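Local coordinates for protein beta-lactamase (Francisella tularensis subsp. tularensis, PDB 3P09) that probably hydrolyses beta-lactam antibiotics to substituted beta-amino acids, as other class A beta-lactamases do, at residues 95-105 and 124-135. Sequence-based numbering, arbitrary orientation.
Sequences DIGKLGYAPIT and LSDSPASNILVR. With SO4 (sulfate ion), chain F.
Pro128, in the first turn of helix 127-137, presses its ring into the curve of segment 95-105, where Ile96 CD1 lies 3.6 Å from Pro128 CG and the methyl of Ala102 and CD1 of Leu99 also meet the ring. Beside it the carboxylate of Asp126 is gripped by four donors, three of them from segment 95-105. Asp126 OD2 takes the backbone N of Ile104 nearly end-on and that of Thr105 on its syn side, both at 2.9 Å. Asp126 OD1 uses its syn lone pair for Thr105 OG1, 2.7 Å away, and on its anti side, well out of the carboxylate plane, accepts Ala129 N, the N-cap bond. Extending CG trans to the backbone N (chi1 -169°) carries Asp126 to these donors, and the four bonds fix its carboxylate's rotation. Ser127 N donates to Tyr101 O at 3.1 Å.

At the far end Asp95 OD1 and Arg135 NH1 form a salt bridge of 3.2 Å; OD1 lies in the guanidinium plane, within 5°, and is met on its syn side. The carboxylate crosses Ile132 CG1 and CD1, a water joins Asp95 OD2 to Arg135 NH2, and Asn92 N also holds OD2. The Tyr101 ring turns its edge to Leu124 O and Ser125 O.

Ser125-Asp126-Ser127 probably corresponds to the class A SDN motif, with serine replacing asparagine; Ser125 OG donates to a sulfate, probably from the crystallisation liquor. Segment 95-105 covers the helix start and one flank as far as Arg135. Ser130, Leu133 and Val134 face helix 66-80, Ala129 and Leu133 helix 115-123, while Ile132 and Arg135 also touch strand 88-90.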
ATOM      1  N   ASP A  95       8.833  20.257  -7.866  1.00 34.40           N
ATOM      2  CA  ASP A  95       8.601  18.910  -7.348  1.00 32.76           C
ATOM      3  C   ASP A  95       7.160  18.782  -6.865  1.00 25.01           C
ATOM      4  O   ASP A  95       6.538  17.722  -6.993  1.00 27.03           O
ATOM      5  CB  ASP A  95       9.559  18.611  -6.193  1.00 28.86           C
ATOM      6  CG  ASP A  95      10.952  18.294  -6.667  1.00 38.61           C
ATOM      7  OD1 ASP A  95      11.074  17.672  -7.743  1.00 37.61           O
ATOM      8  OD2 ASP A  95      11.925  18.658  -5.970  1.00 40.04           O
ATOM      9  N   ILE A  96       6.646  19.874  -6.300  1.00 30.07           N
ATOM     10  CA  ILE A  96       5.285  19.914  -5.788  1.00 24.01           C
ATOM     11  C   ILE A  96       4.337  19.995  -6.976  1.00 29.29           C
ATOM     12  O   ILE A  96       3.397  19.214  -7.073  1.00 25.88           O
ATOM     13  CB  ILE A  96       5.044  21.125  -4.855  1.00 32.65           C
ATOM     14  CG1 ILE A  96       6.052  21.138  -3.700  1.00 32.64           C
ATOM     15  CG2 ILE A  96       3.626  21.113  -4.310  1.00 31.35           C
ATOM     16  CD1 ILE A  96       6.131  19.842  -2.965  1.00 31.99           C
ATOM     17  N   GLY A  97       4.592  20.943  -7.876  1.00 29.00           N
ATOM     18  CA  GLY A  97       3.781  21.089  -9.080  1.00 34.35           C
ATOM     19  C   GLY A  97       2.334  21.392  -8.740  1.00 30.25           C
ATOM     20  O   GLY A  97       2.057  22.263  -7.918  1.00 33.32           O
ATOM     21  N   LYS A  98       1.410  20.662  -9.354  1.00 31.45           N
ATOM     22  CA  LYS A  98      -0.008  20.815  -9.049  1.00 31.00           C
ATOM     23  C   LYS A  98      -0.532  19.675  -8.175  1.00 30.91           C
ATOM     24  O   LYS A  98      -1.738  19.451  -8.106  1.00 24.97           O
ATOM     25  CB  LYS A  98      -0.827  20.900 -10.331  1.00 33.01           C
ATOM     26  CG  LYS A  98      -0.512  22.114 -11.180  1.00 35.86           C
ATOM     27  CD  LYS A  98      -1.408  22.158 -12.411  1.00 40.62           C
ATOM     28  CE  LYS A  98      -1.038  23.326 -13.321  1.00 50.09           C
ATOM     29  NZ  LYS A  98      -1.679  23.209 -14.674  1.00 53.27           N
ATOM     30  N   LEU A  99       0.379  18.964  -7.514  1.00 24.46           N
ATOM     31  CA  LEU A  99      -0.001  17.892  -6.603  1.00 21.48           C
ATOM     32  C   LEU A  99      -0.508  18.491  -5.295  1.00 32.19           C
ATOM     33  O   LEU A  99       0.211  19.231  -4.618  1.00 34.77           O
ATOM     34  CB  LEU A  99       1.186  16.974  -6.336  1.00 22.52           C
ATOM     35  CG  LEU A  99       1.731  16.198  -7.539  1.00 29.30           C
ATOM     36  CD1 LEU A  99       3.080  15.603  -7.191  1.00 26.26           C
ATOM     37  CD2 LEU A  99       0.757  15.101  -7.999  1.00 27.94           C
ATOM     38  N   GLY A 100      -1.748  18.166  -4.945  1.00 27.82           N
ATOM     39  CA  GLY A 100      -2.407  18.796  -3.814  1.00 26.21           C
ATOM     40  C   GLY A 100      -2.094  18.191  -2.455  1.00 32.09           C
ATOM     41  O   GLY A 100      -2.137  18.884  -1.448  1.00 29.52           O
ATOM     42  N   TYR A 101      -1.784  16.901  -2.405  1.00 21.26           N
ATOM     43  CA  TYR A 101      -1.514  16.276  -1.112  1.00 25.67           C
ATOM     44  C   TYR A 101      -0.001  16.127  -0.859  1.00 22.23           C
ATOM     45  O   TYR A 101       0.625  15.171  -1.317  1.00 21.78           O
ATOM     46  CB  TYR A 101      -2.221  14.928  -1.005  1.00 23.15           C
ATOM     47  CG  TYR A 101      -2.279  14.429   0.417  1.00 23.20           C
ATOM     48  CD1 TYR A 101      -1.457  13.400   0.852  1.00 23.27           C
ATOM     49  CD2 TYR A 101      -3.142  15.013   1.333  1.00 27.73           C
ATOM     50  CE1 TYR A 101      -1.510  12.954   2.168  1.00 26.70           C
ATOM     51  CE2 TYR A 101      -3.202  14.580   2.641  1.00 33.03           C
ATOM     52  CZ  TYR A 101      -2.390  13.553   3.056  1.00 28.30           C
ATOM     53  OH  TYR A 101      -2.465  13.136   4.366  1.00 29.12           O
ATOM     54  N   ALA A 102       0.567  17.087  -0.128  1.00 21.49           N
ATOM     55  CA  ALA A 102       2.012  17.171   0.091  1.00 21.53           C
ATOM     56  C   ALA A 102       2.290  17.613   1.520  1.00 21.61           C
ATOM     57  O   ALA A 102       2.914  18.657   1.755  1.00 23.53           O
ATOM     58  CB  ALA A 102       2.626  18.171  -0.888  1.00 19.14           C
ATOM     59  N   PRO A 103       1.837  16.817   2.486  1.00 22.35           N
ATOM     60  CA  PRO A 103       1.884  17.266   3.878  1.00 21.35           C
ATOM     61  C   PRO A 103       3.301  17.551   4.381  1.00 25.30           C
ATOM     62  O   PRO A 103       3.469  18.499   5.125  1.00 28.60           O
ATOM     63  CB  PRO A 103       1.223  16.114   4.648  1.00 21.84           C
ATOM     64  CG  PRO A 103       1.356  14.926   3.751  1.00 23.71           C
ATOM     65  CD  PRO A 103       1.262  15.470   2.347  1.00 23.64           C
ATOM     66  N   ILE A 104       4.296  16.772   3.970  1.00 19.35           N
ATOM     67  CA  ILE A 104       5.667  17.030   4.393  1.00 18.56           C
ATOM     68  C   ILE A 104       6.436  17.883   3.367  1.00 23.86           C
ATOM     69  O   ILE A 104       7.030  18.893   3.713  1.00 22.79           O
ATOM     70  CB  ILE A 104       6.445  15.714   4.649  1.00 29.18           C
ATOM     71  CG1 ILE A 104       5.858  14.953   5.836  1.00 30.61           C
ATOM     72  CG2 ILE A 104       7.917  15.998   4.928  1.00 22.53           C
ATOM     73  CD1 ILE A 104       4.562  14.255   5.556  1.00 33.83           C
ATOM     74  N   THR A 105       6.411  17.482   2.100  1.00 21.74           N
ATOM     75  CA  THR A 105       7.236  18.158   1.116  1.00 14.31           C
ATOM     76  C   THR A 105       6.870  19.640   0.973  1.00 20.01           C
ATOM     77  O   THR A 105       7.746  20.477   0.771  1.00 22.27           O
ATOM     78  CB  THR A 105       7.226  17.437  -0.235  1.00 17.07           C
ATOM     79  OG1 THR A 105       5.876  17.257  -0.686  1.00 21.72           O
ATOM     80  CG2 THR A 105       7.897  16.061  -0.083  1.00 21.58           C
ATOM     81  N   LEU A 124       3.291   8.032   4.183  1.00 18.58           N
ATOM     82  CA  LEU A 124       2.171   8.854   4.597  1.00 20.74           C
ATOM     83  C   LEU A 124       1.419   9.410   3.389  1.00 22.60           C
ATOM     84  O   LEU A 124       0.546  10.270   3.536  1.00 19.80           O
ATOM     85  CB  LEU A 124       2.644   9.997   5.498  1.00 21.36           C
ATOM     86  CG  LEU A 124       2.563   9.679   6.990  1.00 21.10           C
ATOM     87  CD1 LEU A 124       3.522   8.538   7.355  1.00 18.80           C
ATOM     88  CD2 LEU A 124       2.849  10.926   7.805  1.00 22.51           C
ATOM     89  N   SER A 125       1.777   8.915   2.206  1.00 17.92           N
ATOM     90  CA  SER A 125       1.092   9.235   0.944  1.00 20.24           C
ATOM     91  C   SER A 125       1.383  10.617   0.305  1.00 23.41           C
ATOM     92  O   SER A 125       0.653  11.075  -0.588  1.00 21.25           O
ATOM     93  CB  SER A 125      -0.424   8.971   1.035  1.00 23.09           C
ATOM     94  OG  SER A 125      -0.873   8.341  -0.164  1.00 23.43           O
ATOM     95  N   ASP A 126       2.461  11.253   0.741  1.00 18.75           N
ATOM     96  CA  ASP A 126       2.936  12.511   0.157  1.00 15.47           C
ATOM     97  C   ASP A 126       3.303  12.272  -1.317  1.00 17.42           C
ATOM     98  O   ASP A 126       4.199  11.482  -1.625  1.00 21.42           O
ATOM     99  CB  ASP A 126       4.166  12.976   0.963  1.00 15.16           C
ATOM    100  CG  ASP A 126       4.590  14.405   0.638  1.00 18.50           C
ATOM    101  OD1 ASP A 126       4.906  14.692  -0.540  1.00 22.56           O
ATOM    102  OD2 ASP A 126       4.614  15.234   1.573  1.00 20.92           O
ATOM    103  N   SER A 127       2.595  12.930  -2.232  1.00 18.75           N
ATOM    104  CA  SER A 127       2.773  12.675  -3.664  1.00 24.85           C
ATOM    105  C   SER A 127       4.093  13.200  -4.237  1.00 21.00           C
ATOM    106  O   SER A 127       4.806  12.479  -4.935  1.00 21.12           O
ATOM    107  CB  SER A 127       1.572  13.201  -4.461  1.00 21.44           C
ATOM    108  OG  SER A 127       0.402  12.476  -4.128  1.00 36.07           O
ATOM    109  N   PRO A 128       4.432  14.463  -3.948  1.00 18.49           N
ATOM    110  CA  PRO A 128       5.733  14.922  -4.434  1.00 21.26           C
ATOM    111  C   PRO A 128       6.876  14.074  -3.897  1.00 20.06           C
ATOM    112  O   PRO A 128       7.831  13.846  -4.631  1.00 20.42           O
ATOM    113  CB  PRO A 128       5.818  16.340  -3.897  1.00 20.05           C
ATOM    114  CG  PRO A 128       4.372  16.782  -3.819  1.00 22.04           C
ATOM    115  CD  PRO A 128       3.631  15.554  -3.376  1.00 17.87           C
ATOM    116  N   ALA A 129       6.788  13.646  -2.640  1.00 14.73           N
ATOM    117  CA  ALA A 129       7.820  12.803  -2.058  1.00 18.00           C
ATOM    118  C   ALA A 129       7.997  11.542  -2.899  1.00 18.25           C
ATOM    119  O   ALA A 129       9.129  11.129  -3.189  1.00 17.28           O
ATOM    120  CB  ALA A 129       7.471  12.450  -0.607  1.00 17.44           C
ATOM    121  N   SER A 130       6.875  10.948  -3.295  1.00 20.23           N
ATOM    122  CA  SER A 130       6.883   9.722  -4.091  1.00 22.70           C
ATOM    123  C   SER A 130       7.546   9.933  -5.436  1.00 23.54           C
ATOM    124  O   SER A 130       8.340   9.108  -5.879  1.00 21.92           O
ATOM    125  CB  SER A 130       5.455   9.230  -4.341  1.00 20.68           C
ATOM    126  OG  SER A 130       4.830   8.919  -3.119  1.00 34.43           O
ATOM    127  N   ASN A 131       7.196  11.025  -6.110  1.00 20.86           N
ATOM    128  CA  ASN A 131       7.776  11.269  -7.432  1.00 22.04           C
ATOM    129  C   ASN A 131       9.287  11.493  -7.327  1.00 25.27           C
ATOM    130  O   ASN A 131      10.048  11.057  -8.185  1.00 25.09           O
ATOM    131  CB  ASN A 131       7.087  12.452  -8.140  1.00 21.85           C
ATOM    132  CG  ASN A 131       5.685  12.101  -8.652  1.00 26.64           C
ATOM    133  OD1 ASN A 131       5.239  10.959  -8.552  1.00 28.20           O
ATOM    134  ND2 ASN A 131       4.988  13.093  -9.197  1.00 25.41           N
ATOM    135  N   ILE A 132       9.717  12.172  -6.267  1.00 19.92           N
ATOM    136  CA  ILE A 132      11.148  12.384  -6.024  1.00 17.09           C
ATOM    137  C   ILE A 132      11.870  11.047  -5.842  1.00 23.38           C
ATOM    138  O   ILE A 132      12.950  10.824  -6.395  1.00 23.39           O
ATOM    139  CB  ILE A 132      11.381  13.285  -4.790  1.00 19.92           C
ATOM    140  CG1 ILE A 132      10.935  14.725  -5.094  1.00 23.99           C
ATOM    141  CG2 ILE A 132      12.850  13.242  -4.356  1.00 21.44           C
ATOM    142  CD1 ILE A 132      10.875  15.614  -3.890  1.00 22.68           C
ATOM    143  N   LEU A 133      11.259  10.142  -5.083  1.00 18.66           N
ATOM    144  CA  LEU A 133      11.881   8.849  -4.817  1.00 18.44           C
ATOM    145  C   LEU A 133      12.028   8.024  -6.087  1.00 18.38           C
ATOM    146  O   LEU A 133      13.065   7.385  -6.300  1.00 20.72           O
ATOM    147  CB  LEU A 133      11.086   8.070  -3.764  1.00 16.00           C
ATOM    148  CG  LEU A 133      11.189   8.647  -2.340  1.00 17.51           C
ATOM    149  CD1 LEU A 133      10.271   7.910  -1.414  1.00 17.74           C
ATOM    150  CD2 LEU A 133      12.631   8.575  -1.810  1.00 23.20           C
ATOM    151  N   VAL A 134      10.993   8.043  -6.925  1.00 18.35           N
ATOM    152  CA  VAL A 134      11.036   7.349  -8.215  1.00 21.06           C
ATOM    153  C   VAL A 134      12.213   7.876  -9.032  1.00 26.18           C
ATOM    154  O   VAL A 134      12.980   7.108  -9.602  1.00 25.26           O
ATOM    155  CB  VAL A 134       9.727   7.549  -9.022  1.00 24.18           C
ATOM    156  CG1 VAL A 134       9.930   7.171 -10.497  1.00 26.62           C
ATOM    157  CG2 VAL A 134       8.593   6.751  -8.411  1.00 21.12           C
ATOM    158  N   ARG A 135      12.364   9.196  -9.063  1.00 24.34           N
ATOM    159  CA  ARG A 135      13.485   9.801  -9.766  1.00 25.46           C
ATOM    160  C   ARG A 135      14.821   9.381  -9.152  1.00 26.45           C
ATOM    161  O   ARG A 135      15.733   8.977  -9.860  1.00 23.85           O
ATOM    162  CB  ARG A 135      13.355  11.327  -9.764  1.00 29.05           C
ATOM    163  CG  ARG A 135      14.429  12.035 -10.589  1.00 32.21           C
ATOM    164  CD  ARG A 135      14.393  13.533 -10.362  1.00 36.48           C
ATOM    165  NE  ARG A 135      14.801  13.860  -9.001  1.00 37.51           N
ATOM    166  CZ  ARG A 135      14.233  14.797  -8.247  1.00 37.43           C
ATOM    167  NH1 ARG A 135      13.217  15.515  -8.710  1.00 36.84           N
ATOM    168  NH2 ARG A 135      14.683  15.014  -7.023  1.00 31.73           N
TER
HETATM  169  S   SO4 F 288      -4.359   7.755  -0.233  1.00 38.81           S
HETATM  170  O1  SO4 F 288      -5.696   7.966   0.279  1.00 46.44           O
HETATM  171  O2  SO4 F 288      -4.374   7.713  -1.691  1.00 54.17           O
HETATM  172  O3  SO4 F 288      -3.536   8.857   0.212  1.00 46.41           O
HETATM  173  O4  SO4 F 288      -3.847   6.491   0.262  1.00 53.95           O
HETATM  174  O   HOH W   1       6.568  15.691  -8.895  1.00 32.90           O
HETATM  175  O   HOH W   2      14.239  17.576  -6.196  1.00 38.19           O
HETATM  176  O   HOH W   3      -0.604  11.647   5.616  1.00 23.80           O
HETATM  177  O   HOH W   4      -1.421  14.742  -4.688  1.00 27.76           O